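Local atomic coordinates of MmeI (Methylophilus methylotrophus, PDB entry 5HR4), a protein that acts as a Type IIL restriction-modification enzyme on DNA and probably methylates adenine at N6 with S-adenosyl-L-methionine as the methyl donor. Residues Ser537-Glu545 / Asn800-Arg808; Leu788-Met798 / Tyr811-Trp822. One frame throughout, in Å; residues are numbered along the deposited sequence.

Contact 1: residues Ser537-Glu545 / Asn800-Arg808; sequences STNSITQGE and NVGGRLESR. With nucleotides of chain B; nucleotides of chain C.
Where the methyltransferase domain meets the target recognition domain on the DNA, Gln543 and Gly544 lie against the lead from helix 792-801 into the beta hairpin of strands 803-805 and 808-810. The backbones approach to 3.9 Å between the CA atoms of Gly544 and Gly803, and Gly544 N gives a weak hydrogen bond to Gly802 O. Both close-packed residues are glycines facing the phosphate of DC5 of chain B: a CB on Gly544 would run into OP1 and one on Gly803 into OP2. Glu545 N donates to OP1 of DC5 of chain B at 3.0 Å.

Gln543 reaches strand 803-805 with its chain extended beyond CG, crossing Arg804 at about a right angle, so that Gln543 OE1 rests on the Arg804 CB and CG methylenes. The guanidinium of Arg804 is tied back, NH1 to Ser807 O (3.0 Å, 156°) and NH2 to Arg799 O. Water 1 joins Ser540 OG to Arg804 O, and the same hydroxyl bonds a DNA phosphate.

Glu806 OE1 accepts from DC8 N4 of chain B at 2.8 Å. Arg808 NE donates to DG6 O6 of chain C, also at 2.8 Å. A salt bridge, Arg808 NH2 to Glu806 OE1, couples the two side chains. Backbone and glycines thus accommodate the phosphate, whereas a paired acid and base contact the major-groove edge of a C:G pair, consistent with sequence recognition.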
loop_
_atom_site.group_PDB
_atom_site.type_symbol
_atom_site.label_atom_id
_atom_site.label_comp_id
_atom_site.label_asym_id
_atom_site.label_seq_id
_atom_site.Cartn_x
_atom_site.Cartn_y
_atom_site.Cartn_z
ATOM N N SER A 537 4.872 1.150 -2.353
ATOM C CA SER A 537 3.909 0.500 -3.222
ATOM C C SER A 537 3.502 -0.819 -2.588
ATOM O O SER A 537 4.252 -1.403 -1.803
ATOM C CB SER A 537 4.482 0.307 -4.636
ATOM N N THR A 538 2.291 -1.262 -2.894
ATOM C CA THR A 538 1.889 -2.591 -2.462
ATOM C C THR A 538 2.865 -3.625 -2.991
ATOM O O THR A 538 3.301 -3.560 -4.142
ATOM C CB THR A 538 0.502 -2.938 -2.969
ATOM O OG1 THR A 538 0.344 -4.358 -2.849
ATOM C CG2 THR A 538 0.363 -2.527 -4.441
ATOM N N ASN A 539 3.187 -4.611 -2.158
ATOM C CA ASN A 539 4.254 -5.507 -2.568
ATOM C C ASN A 539 3.863 -6.313 -3.785
ATOM O O ASN A 539 4.734 -6.963 -4.379
ATOM C CB ASN A 539 4.662 -6.415 -1.408
ATOM C CG ASN A 539 3.498 -7.158 -0.804
ATOM O OD1 ASN A 539 2.344 -6.768 -0.962
ATOM N ND2 ASN A 539 3.796 -8.234 -0.095
ATOM N N SER A 540 2.590 -6.224 -4.194
ATOM C CA SER A 540 2.043 -7.037 -5.275
ATOM C C SER A 540 2.683 -6.720 -6.619
ATOM O O SER A 540 2.783 -7.609 -7.472
ATOM C CB SER A 540 0.531 -6.830 -5.355
ATOM O OG SER A 540 -0.158 -7.856 -4.660
ATOM N N ILE A 541 3.127 -5.471 -6.828
ATOM C CA ILE A 541 3.782 -5.100 -8.084
ATOM C C ILE A 541 5.179 -5.672 -8.212
ATOM O O ILE A 541 5.861 -5.385 -9.202
ATOM C CB ILE A 541 3.911 -3.578 -8.290
ATOM C CG1 ILE A 541 4.920 -2.973 -7.301
ATOM C CG2 ILE A 541 2.534 -2.868 -8.189
ATOM C CD1 ILE A 541 5.126 -1.445 -7.510
ATOM N N THR A 542 5.631 -6.474 -7.249
ATOM C CA THR A 542 6.903 -7.179 -7.359
ATOM C C THR A 542 6.694 -8.684 -7.331
ATOM O O THR A 542 7.653 -9.438 -7.111
ATOM C CB THR A 542 7.889 -6.770 -6.247
ATOM O OG1 THR A 542 7.327 -7.051 -4.957
ATOM C CG2 THR A 542 8.239 -5.278 -6.329
ATOM N N GLN A 543 5.461 -9.136 -7.553
ATOM C CA GLN A 543 5.095 -10.534 -7.386
ATOM C C GLN A 543 4.121 -10.934 -8.487
ATOM O O GLN A 543 3.407 -10.098 -9.049
ATOM C CB GLN A 543 4.463 -10.783 -6.002
ATOM C CG GLN A 543 5.307 -10.295 -4.805
ATOM C CD GLN A 543 4.512 -10.202 -3.503
ATOM O OE1 GLN A 543 3.325 -10.475 -3.479
ATOM N NE2 GLN A 543 5.167 -9.800 -2.423
ATOM N N GLY A 544 4.123 -12.228 -8.796
ATOM C CA GLY A 544 3.118 -12.846 -9.638
ATOM C C GLY A 544 2.861 -12.122 -10.941
ATOM O O GLY A 544 3.782 -11.603 -11.586
ATOM N N GLU A 545 1.569 -12.059 -11.316
ATOM C CA GLU A 545 1.132 -11.682 -12.663
ATOM C C GLU A 545 1.517 -10.262 -13.052
ATOM O O GLU A 545 1.477 -9.932 -14.242
ATOM C CB GLU A 545 -0.387 -11.838 -12.796
ATOM C CG GLU A 545 -1.211 -10.603 -12.417
ATOM C CD GLU A 545 -2.733 -10.851 -12.468
ATOM O OE1 GLU A 545 -3.189 -11.723 -13.252
ATOM O OE2 GLU A 545 -3.479 -10.174 -11.718
ATOM N N ASN A 800 9.110 -17.774 -5.245
ATOM C CA ASN A 800 9.792 -16.699 -5.955
ATOM C C ASN A 800 9.014 -16.120 -7.133
ATOM O O ASN A 800 9.003 -14.895 -7.311
ATOM C CB ASN A 800 11.152 -17.196 -6.428
ATOM C CG ASN A 800 12.149 -17.176 -5.330
ATOM O OD1 ASN A 800 12.752 -16.142 -5.056
ATOM N ND2 ASN A 800 12.312 -18.303 -4.658
ATOM N N VAL A 801 8.374 -16.952 -7.957
ATOM C CA VAL A 801 7.662 -16.430 -9.111
ATOM C C VAL A 801 6.166 -16.402 -8.912
ATOM O O VAL A 801 5.465 -15.812 -9.748
ATOM C CB VAL A 801 7.982 -17.221 -10.395
ATOM C CG1 VAL A 801 9.469 -17.470 -10.493
ATOM C CG2 VAL A 801 7.193 -18.521 -10.419
ATOM N N GLY A 802 5.643 -17.025 -7.855
ATOM C CA GLY A 802 4.228 -16.920 -7.555
ATOM C C GLY A 802 3.883 -15.533 -7.066
ATOM O O GLY A 802 4.704 -14.618 -7.033
ATOM N N GLY A 803 2.619 -15.358 -6.705
ATOM C CA GLY A 803 2.145 -14.132 -6.114
ATOM C C GLY A 803 1.861 -14.349 -4.643
ATOM O O GLY A 803 2.150 -15.413 -4.089
ATOM N N ARG A 804 1.285 -13.327 -4.009
ATOM C CA ARG A 804 0.984 -13.431 -2.592
ATOM C C ARG A 804 -0.271 -12.639 -2.302
ATOM O O ARG A 804 -0.645 -11.727 -3.047
ATOM C CB ARG A 804 2.134 -12.917 -1.701
ATOM C CG ARG A 804 3.516 -13.496 -1.937
ATOM C CD ARG A 804 3.701 -14.810 -1.225
ATOM N NE ARG A 804 5.009 -15.400 -1.483
ATOM C CZ ARG A 804 5.953 -15.568 -0.557
ATOM N NH1 ARG A 804 5.742 -15.200 0.707
ATOM N NH2 ARG A 804 7.109 -16.119 -0.898
ATOM N N LEU A 805 -0.920 -13.038 -1.208
ATOM C CA LEU A 805 -1.988 -12.297 -0.541
ATOM C C LEU A 805 -1.413 -11.726 0.750
ATOM O O LEU A 805 -1.198 -12.473 1.711
ATOM C CB LEU A 805 -3.176 -13.206 -0.241
ATOM C CG LEU A 805 -4.542 -12.573 0.058
ATOM C CD1 LEU A 805 -5.552 -13.681 0.349
ATOM C CD2 LEU A 805 -4.514 -11.585 1.207
ATOM N N GLU A 806 -1.241 -10.397 0.803
ATOM C CA GLU A 806 -0.289 -9.783 1.723
ATOM C C GLU A 806 1.006 -10.560 1.546
ATOM O O GLU A 806 1.802 -10.253 0.657
ATOM C CB GLU A 806 -0.760 -9.802 3.192
ATOM C CG GLU A 806 -1.621 -8.599 3.629
ATOM C CD GLU A 806 -1.854 -8.488 5.160
ATOM O OE1 GLU A 806 -1.844 -9.527 5.877
ATOM O OE2 GLU A 806 -2.067 -7.340 5.640
ATOM N N SER A 807 1.189 -11.619 2.328
ATOM C CA SER A 807 2.398 -12.419 2.251
ATOM C C SER A 807 2.152 -13.921 2.201
ATOM O O SER A 807 3.115 -14.666 1.989
ATOM C CB SER A 807 3.325 -12.087 3.435
ATOM O OG SER A 807 4.112 -10.915 3.172
ATOM N N ARG A 808 0.911 -14.397 2.379
ATOM C CA ARG A 808 0.683 -15.834 2.277
ATOM C C ARG A 808 1.002 -16.306 0.867
ATOM O O ARG A 808 0.872 -15.558 -0.103
ATOM C CB ARG A 808 -0.756 -16.217 2.623
ATOM C CG ARG A 808 -1.469 -15.258 3.472
ATOM C CD ARG A 808 -1.222 -15.433 4.920
ATOM N NE ARG A 808 -1.558 -14.163 5.539
ATOM C CZ ARG A 808 -0.699 -13.157 5.647
ATOM N NH1 ARG A 808 0.548 -13.316 5.210
ATOM N NH2 ARG A 808 -1.075 -12.007 6.206
ATOM P P DC B 8 -7.729 -2.596 3.261
ATOM O OP1 DC B 8 -8.846 -1.718 2.878
ATOM O OP2 DC B 8 -7.224 -2.496 4.648
ATOM O "O5'" DC B 8 -8.108 -4.122 2.984
ATOM C "C5'" DC B 8 -7.934 -4.696 1.693
ATOM C "C4'" DC B 8 -8.832 -5.909 1.541
ATOM O "O4'" DC B 8 -8.051 -7.138 1.670
ATOM C "C3'" DC B 8 -9.947 -6.009 2.575
ATOM O "O3'" DC B 8 -11.105 -6.559 1.954
ATOM C "C2'" DC B 8 -9.349 -6.966 3.610
ATOM C "C1'" DC B 8 -8.576 -7.933 2.711
ATOM N N1 DC B 8 -7.419 -8.623 3.392
ATOM C C2 DC B 8 -7.418 -10.019 3.557
ATOM O O2 DC B 8 -8.369 -10.675 3.149
ATOM N N3 DC B 8 -6.367 -10.611 4.159
ATOM C C4 DC B 8 -5.341 -9.872 4.588
ATOM N N4 DC B 8 -4.324 -10.500 5.170
ATOM C C5 DC B 8 -5.315 -8.452 4.428
ATOM C C6 DC B 8 -6.363 -7.876 3.830
ATOM P P DC B 5 -1.419 -12.844 -8.573
ATOM O OP1 DC B 5 -0.230 -12.052 -8.978
ATOM O OP2 DC B 5 -1.340 -13.988 -7.649
ATOM O "O5'" DC B 5 -2.437 -11.842 -7.879
ATOM C "C5'" DC B 5 -2.860 -10.693 -8.547
ATOM C "C4'" DC B 5 -4.167 -10.245 -7.950
ATOM O "O4'" DC B 5 -5.152 -11.263 -8.137
ATOM C "C3'" DC B 5 -4.140 -10.080 -6.449
ATOM O "O3'" DC B 5 -3.618 -8.822 -6.133
ATOM C "C2'" DC B 5 -5.623 -10.200 -6.069
ATOM C "C1'" DC B 5 -6.210 -10.994 -7.245
ATOM N N1 DC B 5 -6.817 -12.265 -6.878
ATOM C C2 DC B 5 -8.194 -12.429 -7.042
ATOM O O2 DC B 5 -8.857 -11.476 -7.451
ATOM N N3 DC B 5 -8.761 -13.617 -6.728
ATOM C C4 DC B 5 -7.989 -14.616 -6.277
ATOM N N4 DC B 5 -8.576 -15.785 -5.977
ATOM C C5 DC B 5 -6.578 -14.458 -6.113
ATOM C C6 DC B 5 -6.043 -13.280 -6.433
ATOM P P DG C 6 -4.305 -21.589 6.356
ATOM O OP1 DG C 6 -4.961 -22.372 7.429
ATOM O OP2 DG C 6 -2.960 -21.977 5.842
ATOM O "O5'" DG C 6 -5.213 -21.371 5.038
ATOM C "C5'" DG C 6 -6.494 -21.885 4.946
ATOM C "C4'" DG C 6 -7.480 -20.831 4.463
ATOM O "O4'" DG C 6 -7.174 -19.533 4.999
ATOM C "C3'" DG C 6 -7.627 -20.657 2.953
ATOM O "O3'" DG C 6 -8.984 -20.655 2.704
ATOM C "C2'" DG C 6 -7.040 -19.279 2.687
ATOM C "C1'" DG C 6 -7.343 -18.559 3.992
ATOM N N9 DG C 6 -6.395 -17.506 4.296
ATOM C C8 DG C 6 -5.125 -17.691 4.789
ATOM N N7 DG C 6 -4.488 -16.582 4.993
ATOM C C5 DG C 6 -5.387 -15.592 4.619
ATOM C C6 DG C 6 -5.244 -14.192 4.637
ATOM O O6 DG C 6 -4.265 -13.533 4.987
ATOM N N1 DG C 6 -6.383 -13.546 4.178
ATOM C C2 DG C 6 -7.532 -14.177 3.762
ATOM N N2 DG C 6 -8.529 -13.376 3.363
ATOM N N3 DG C 6 -7.686 -15.501 3.745
ATOM C C4 DG C 6 -6.571 -16.143 4.182
HETATM O O HOH W 1 -0.025 -10.711 -5.336
#

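Contact 2: residues Leu788-Met798 / Tyr811-Trp822; sequences LLSSTMHNCWM and YSASLVYNTFPW. With nucleotides of chain B.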
loop_
_atom_site.group_PDB
_atom_site.type_symbol
_atom_site.label_atom_id
_atom_site.label_comp_id
_atom_site.label_asym_id
_atom_site.label_seq_id
_atom_site.Cartn_x
_atom_site.Cartn_y
_atom_site.Cartn_z
ATOM N N LEU A 788 7.182 -34.334 -6.922
ATOM C CA LEU A 788 7.745 -33.128 -7.509
ATOM C C LEU A 788 7.188 -31.881 -6.836
ATOM O O LEU A 788 7.942 -30.980 -6.458
ATOM C CB LEU A 788 7.477 -33.109 -9.007
ATOM C CG LEU A 788 8.323 -32.081 -9.740
ATOM C CD1 LEU A 788 9.803 -32.354 -9.492
ATOM C CD2 LEU A 788 7.991 -32.128 -11.219
ATOM N N LEU A 789 5.868 -31.821 -6.656
ATOM C CA LEU A 789 5.246 -30.661 -6.021
ATOM C C LEU A 789 5.466 -30.621 -4.517
ATOM O O LEU A 789 5.210 -29.588 -3.896
ATOM C CB LEU A 789 3.747 -30.646 -6.302
ATOM C CG LEU A 789 3.347 -30.870 -7.748
ATOM C CD1 LEU A 789 1.858 -30.644 -7.876
ATOM C CD2 LEU A 789 4.133 -29.947 -8.671
ATOM N N SER A 790 5.898 -31.720 -3.917
ATOM C CA SER A 790 6.284 -31.688 -2.517
ATOM C C SER A 790 7.693 -31.144 -2.321
ATOM O O SER A 790 8.036 -30.726 -1.208
ATOM C CB SER A 790 6.177 -33.093 -1.916
ATOM N N SER A 791 8.497 -31.114 -3.379
ATOM C CA SER A 791 9.922 -30.859 -3.253
ATOM C C SER A 791 10.207 -29.426 -2.818
ATOM O O SER A 791 9.484 -28.491 -3.167
ATOM C CB SER A 791 10.622 -31.131 -4.585
ATOM O OG SER A 791 10.327 -30.111 -5.524
ATOM N N THR A 792 11.296 -29.270 -2.054
ATOM C CA THR A 792 11.833 -27.950 -1.749
ATOM C C THR A 792 12.015 -27.123 -3.014
ATOM O O THR A 792 11.759 -25.913 -3.020
ATOM C CB THR A 792 13.170 -28.100 -1.018
ATOM O OG1 THR A 792 12.936 -28.559 0.313
ATOM C CG2 THR A 792 13.921 -26.780 -0.950
ATOM N N MET A 793 12.448 -27.770 -4.101
ATOM C CA MET A 793 12.718 -27.069 -5.351
ATOM C C MET A 793 11.464 -26.412 -5.908
ATOM O O MET A 793 11.495 -25.253 -6.353
ATOM C CB MET A 793 13.300 -28.043 -6.369
ATOM C CG MET A 793 14.778 -28.266 -6.208
ATOM S SD MET A 793 15.698 -26.740 -6.479
ATOM C CE MET A 793 16.901 -27.333 -7.675
ATOM N N HIS A 794 10.353 -27.152 -5.923
ATOM C CA HIS A 794 9.116 -26.586 -6.431
ATOM C C HIS A 794 8.629 -25.468 -5.527
ATOM O O HIS A 794 8.279 -24.384 -6.009
ATOM C CB HIS A 794 8.055 -27.674 -6.570
ATOM C CG HIS A 794 6.732 -27.153 -7.029
ATOM N ND1 HIS A 794 6.561 -26.546 -8.257
ATOM C CD2 HIS A 794 5.526 -27.110 -6.414
ATOM C CE1 HIS A 794 5.304 -26.162 -8.384
ATOM N NE2 HIS A 794 4.655 -26.492 -7.281
ATOM N N ASN A 795 8.624 -25.708 -4.206
ATOM C CA ASN A 795 8.182 -24.688 -3.254
ATOM C C ASN A 795 9.086 -23.461 -3.293
ATOM O O ASN A 795 8.628 -22.328 -3.076
ATOM C CB ASN A 795 8.143 -25.253 -1.838
ATOM C CG ASN A 795 6.935 -26.130 -1.590
ATOM O OD1 ASN A 795 5.839 -25.629 -1.361
ATOM N ND2 ASN A 795 7.128 -27.445 -1.610
ATOM N N CYS A 796 10.368 -23.653 -3.567
ATOM C CA CYS A 796 11.220 -22.490 -3.761
ATOM C C CYS A 796 10.794 -21.720 -5.010
ATOM O O CYS A 796 10.791 -20.478 -5.022
ATOM C CB CYS A 796 12.679 -22.931 -3.839
ATOM S SG CYS A 796 13.738 -21.642 -4.390
ATOM N N TRP A 797 10.415 -22.443 -6.066
ATOM C CA TRP A 797 9.908 -21.792 -7.266
ATOM C C TRP A 797 8.620 -21.031 -6.966
ATOM O O TRP A 797 8.535 -19.820 -7.198
ATOM C CB TRP A 797 9.691 -22.824 -8.369
ATOM C CG TRP A 797 9.340 -22.208 -9.671
ATOM C CD1 TRP A 797 8.112 -22.203 -10.279
ATOM C CD2 TRP A 797 10.220 -21.490 -10.534
ATOM N NE1 TRP A 797 8.183 -21.539 -11.472
ATOM C CE2 TRP A 797 9.465 -21.084 -11.652
ATOM C CE3 TRP A 797 11.571 -21.160 -10.476
ATOM C CZ2 TRP A 797 10.018 -20.352 -12.699
ATOM C CZ3 TRP A 797 12.119 -20.438 -11.513
ATOM C CH2 TRP A 797 11.342 -20.044 -12.615
ATOM N N MET A 798 7.613 -21.730 -6.431
ATOM C CA MET A 798 6.377 -21.083 -5.988
ATOM C C MET A 798 6.640 -19.820 -5.163
ATOM O O MET A 798 5.977 -18.795 -5.364
ATOM C CB MET A 798 5.542 -22.082 -5.186
ATOM C CG MET A 798 4.303 -21.498 -4.524
ATOM S SD MET A 798 4.584 -20.701 -2.920
ATOM C CE MET A 798 5.276 -22.035 -1.949
ATOM N N TYR A 811 -0.865 -19.841 -4.843
ATOM C CA TYR A 811 -0.454 -20.668 -5.954
ATOM C C TYR A 811 -1.230 -20.263 -7.190
ATOM O O TYR A 811 -2.317 -19.690 -7.103
ATOM C CB TYR A 811 -0.682 -22.147 -5.636
ATOM C CG TYR A 811 0.140 -23.064 -6.506
ATOM C CD1 TYR A 811 -0.310 -23.439 -7.759
ATOM C CD2 TYR A 811 1.380 -23.549 -6.080
ATOM C CE1 TYR A 811 0.446 -24.272 -8.572
ATOM C CE2 TYR A 811 2.152 -24.383 -6.894
ATOM C CZ TYR A 811 1.677 -24.738 -8.135
ATOM O OH TYR A 811 2.408 -25.551 -8.966
ATOM N N SER A 812 -0.666 -20.548 -8.357
ATOM C CA SER A 812 -1.477 -20.446 -9.559
ATOM C C SER A 812 -0.818 -21.244 -10.667
ATOM O O SER A 812 0.395 -21.127 -10.884
ATOM C CB SER A 812 -1.663 -19.000 -9.990
ATOM O OG SER A 812 -0.488 -18.560 -10.635
ATOM N N ALA A 813 -1.633 -22.026 -11.380
ATOM C CA ALA A 813 -1.117 -22.922 -12.408
ATOM C C ALA A 813 -0.311 -22.178 -13.464
ATOM O O ALA A 813 0.764 -22.637 -13.864
ATOM C CB ALA A 813 -2.268 -23.686 -13.054
ATOM N N SER A 814 -0.793 -21.016 -13.914
ATOM C CA SER A 814 -0.132 -20.349 -15.029
ATOM C C SER A 814 1.160 -19.632 -14.636
ATOM O O SER A 814 1.996 -19.371 -15.511
ATOM C CB SER A 814 -1.088 -19.360 -15.695
ATOM O OG SER A 814 -1.324 -18.245 -14.859
ATOM N N LEU A 815 1.359 -19.307 -13.359
ATOM C CA LEU A 815 2.557 -18.581 -12.941
ATOM C C LEU A 815 3.640 -19.484 -12.365
ATOM O O LEU A 815 4.828 -19.246 -12.593
ATOM C CB LEU A 815 2.204 -17.511 -11.904
ATOM C CG LEU A 815 1.705 -16.164 -12.421
ATOM C CD1 LEU A 815 1.122 -15.389 -11.263
ATOM C CD2 LEU A 815 2.841 -15.377 -13.065
ATOM N N VAL A 816 3.255 -20.511 -11.618
ATOM C CA VAL A 816 4.197 -21.389 -10.945
ATOM C C VAL A 816 4.422 -22.642 -11.773
ATOM O O VAL A 816 5.444 -22.779 -12.456
ATOM C CB VAL A 816 3.677 -21.769 -9.552
ATOM C CG1 VAL A 816 4.749 -22.546 -8.787
ATOM C CG2 VAL A 816 3.229 -20.525 -8.805
ATOM N N TYR A 817 3.454 -23.559 -11.698
ATOM C CA TYR A 817 3.538 -24.866 -12.346
ATOM C C TYR A 817 3.937 -24.763 -13.818
ATOM O O TYR A 817 4.806 -25.506 -14.291
ATOM C CB TYR A 817 2.184 -25.565 -12.194
ATOM C CG TYR A 817 2.106 -27.007 -12.656
ATOM C CD1 TYR A 817 2.666 -28.027 -11.896
ATOM C CD2 TYR A 817 1.430 -27.355 -13.825
ATOM C CE1 TYR A 817 2.585 -29.354 -12.291
ATOM C CE2 TYR A 817 1.349 -28.690 -14.236
ATOM C CZ TYR A 817 1.930 -29.686 -13.459
ATOM O OH TYR A 817 1.861 -31.020 -13.828
ATOM N N ASN A 818 3.310 -23.852 -14.566
ATOM C CA ASN A 818 3.536 -23.829 -16.010
ATOM C C ASN A 818 4.901 -23.275 -16.385
ATOM O O ASN A 818 5.368 -23.509 -17.507
ATOM C CB ASN A 818 2.455 -23.008 -16.719
ATOM C CG ASN A 818 1.132 -23.712 -16.757
ATOM O OD1 ASN A 818 1.055 -24.921 -16.546
ATOM N ND2 ASN A 818 0.076 -22.963 -17.029
ATOM N N THR A 819 5.542 -22.532 -15.498
ATOM C CA THR A 819 6.869 -22.007 -15.765
ATOM C C THR A 819 7.943 -22.768 -15.007
ATOM O O THR A 819 9.106 -22.352 -15.010
ATOM C CB THR A 819 6.925 -20.525 -15.412
ATOM O OG1 THR A 819 6.643 -20.366 -14.016
ATOM C CG2 THR A 819 5.882 -19.777 -16.203
ATOM N N PHE A 820 7.574 -23.874 -14.374
ATOM C CA PHE A 820 8.454 -24.640 -13.500
ATOM C C PHE A 820 9.424 -25.483 -14.321
ATOM O O PHE A 820 8.999 -26.426 -14.998
ATOM C CB PHE A 820 7.632 -25.529 -12.562
ATOM C CG PHE A 820 8.468 -26.347 -11.629
ATOM C CD1 PHE A 820 9.398 -25.743 -10.799
ATOM C CD2 PHE A 820 8.327 -27.718 -11.575
ATOM C CE1 PHE A 820 10.171 -26.495 -9.947
ATOM C CE2 PHE A 820 9.099 -28.474 -10.721
ATOM C CZ PHE A 820 10.022 -27.861 -9.907
ATOM N N PRO A 821 10.729 -25.192 -14.278
ATOM C CA PRO A 821 11.676 -25.950 -15.100
ATOM C C PRO A 821 11.956 -27.290 -14.434
ATOM O O PRO A 821 12.147 -27.361 -13.216
ATOM C CB PRO A 821 12.912 -25.052 -15.119
ATOM C CG PRO A 821 12.896 -24.436 -13.750
ATOM C CD PRO A 821 11.428 -24.280 -13.358
ATOM N N TRP A 822 11.943 -28.360 -15.230
ATOM C CA TRP A 822 12.017 -29.715 -14.682
ATOM C C TRP A 822 12.560 -30.648 -15.748
ATOM O O TRP A 822 11.943 -30.799 -16.806
ATOM C CB TRP A 822 10.635 -30.189 -14.209
ATOM C CG TRP A 822 10.511 -31.701 -14.004
ATOM C CD1 TRP A 822 9.687 -32.565 -14.687
ATOM C CD2 TRP A 822 11.230 -32.508 -13.054
ATOM N NE1 TRP A 822 9.848 -33.849 -14.214
ATOM C CE2 TRP A 822 10.790 -33.841 -13.216
ATOM C CE3 TRP A 822 12.200 -32.233 -12.086
ATOM C CZ2 TRP A 822 11.294 -34.890 -12.448
ATOM C CZ3 TRP A 822 12.689 -33.277 -11.320
ATOM C CH2 TRP A 822 12.238 -34.589 -11.507
ATOM P P DC B 4 -4.487 -16.986 -14.213
ATOM O OP1 DC B 4 -4.229 -16.753 -15.654
ATOM O OP2 DC B 4 -3.946 -18.187 -13.533
ATOM O "O5'" DC B 4 -3.941 -15.720 -13.456
ATOM C "C5'" DC B 4 -3.326 -15.857 -12.180
ATOM C "C4'" DC B 4 -3.509 -14.563 -11.438
ATOM O "O4'" DC B 4 -4.924 -14.282 -11.350
ATOM C "C3'" DC B 4 -2.939 -14.493 -10.033
ATOM O "O3'" DC B 4 -2.181 -13.276 -9.923
ATOM C "C2'" DC B 4 -4.189 -14.505 -9.127
ATOM C "C1'" DC B 4 -5.294 -13.979 -10.031
ATOM N N1 DC B 4 -6.656 -14.602 -9.798
ATOM C C2 DC B 4 -7.807 -13.857 -10.087
ATOM O O2 DC B 4 -7.682 -12.699 -10.498
ATOM N N3 DC B 4 -9.030 -14.426 -9.906
ATOM C C4 DC B 4 -9.122 -15.677 -9.469
ATOM N N4 DC B 4 -10.343 -16.178 -9.291
ATOM C C5 DC B 4 -7.964 -16.460 -9.166
ATOM C C6 DC B 4 -6.760 -15.893 -9.354
#
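Residues 788-798, the end of helix 783-790 followed by the start of helix 792-801, run opposite in sense to the loop 811-822, from 9.0 Å between the CA atoms of Leu788 and Trp822 to 5.4 Å between those of Met798 and Val816. The principle illustrated is an irregular loop held by a helical aromatic face. Trp797, its CG anti to the backbone N (chi1 -173°), lays its indole along the loop: NE1 donates in the ring plane to Thr819 OG1 (3.2 Å) and more weakly to Val816 O. Thr819 OG1 passes a bond on to Leu815 O. Over one indole face come Pro821 CD, centred above the six-membered ring at 4.0 Å from its centroid, and Phe820 CA, above the five-membered ring. With alanine in place of Trp797, Thr819 OG1 would probably lose its indole donor and Pro821 the flat surface beneath it.

His794 points its edge, ND1 foremost, at the centre of the Phe820 face in a T-shaped pair (centroids 4.8 Å apart, planes at 78°). It meets Tyr811 rim to rim, His794 NE2 and Tyr811 OH lying 3.0 Å apart, and these three rings with Trp797 form an aromatic cluster. Leu788 CG meets the rim of Phe820, and Leu788 CD1 sits over the face of the Trp822 six-membered ring, a CH-pi contact.

Ser791 caps the helix N terminus, its OG accepting from His794 N. Helix 888-903 covers Trp797 through Leu895 and Phe896, helix 863-880 reaches Phe820 and Trp822 through Tyr880 and Val879, and strand 775-779 places Ile778 against Leu789 and Tyr817.

From the N terminus, the chain reaches residues 537-545 at the end of strand 532-538 in the methyltransferase sheet, then travels 254 residues before 800-808 closes contact 1. Contact 2 closes a far shorter loop, of 12 residues between 788-798 and 811-822, and residues 800-808 lie inside it. The two contacts therefore cross rather than nest. Helix 792-801 serves both, ending in contact 1 after packing in contact 2. Their centres are 15 Å apart, and Leu815 of the loop packs against Gly544, Glu545 and Val801. Contact 1 thus joins two domains at the DNA, while contact 2 joins helices 783-790 and 792-801 to the loop after strand 808-810, within the target recognition domain.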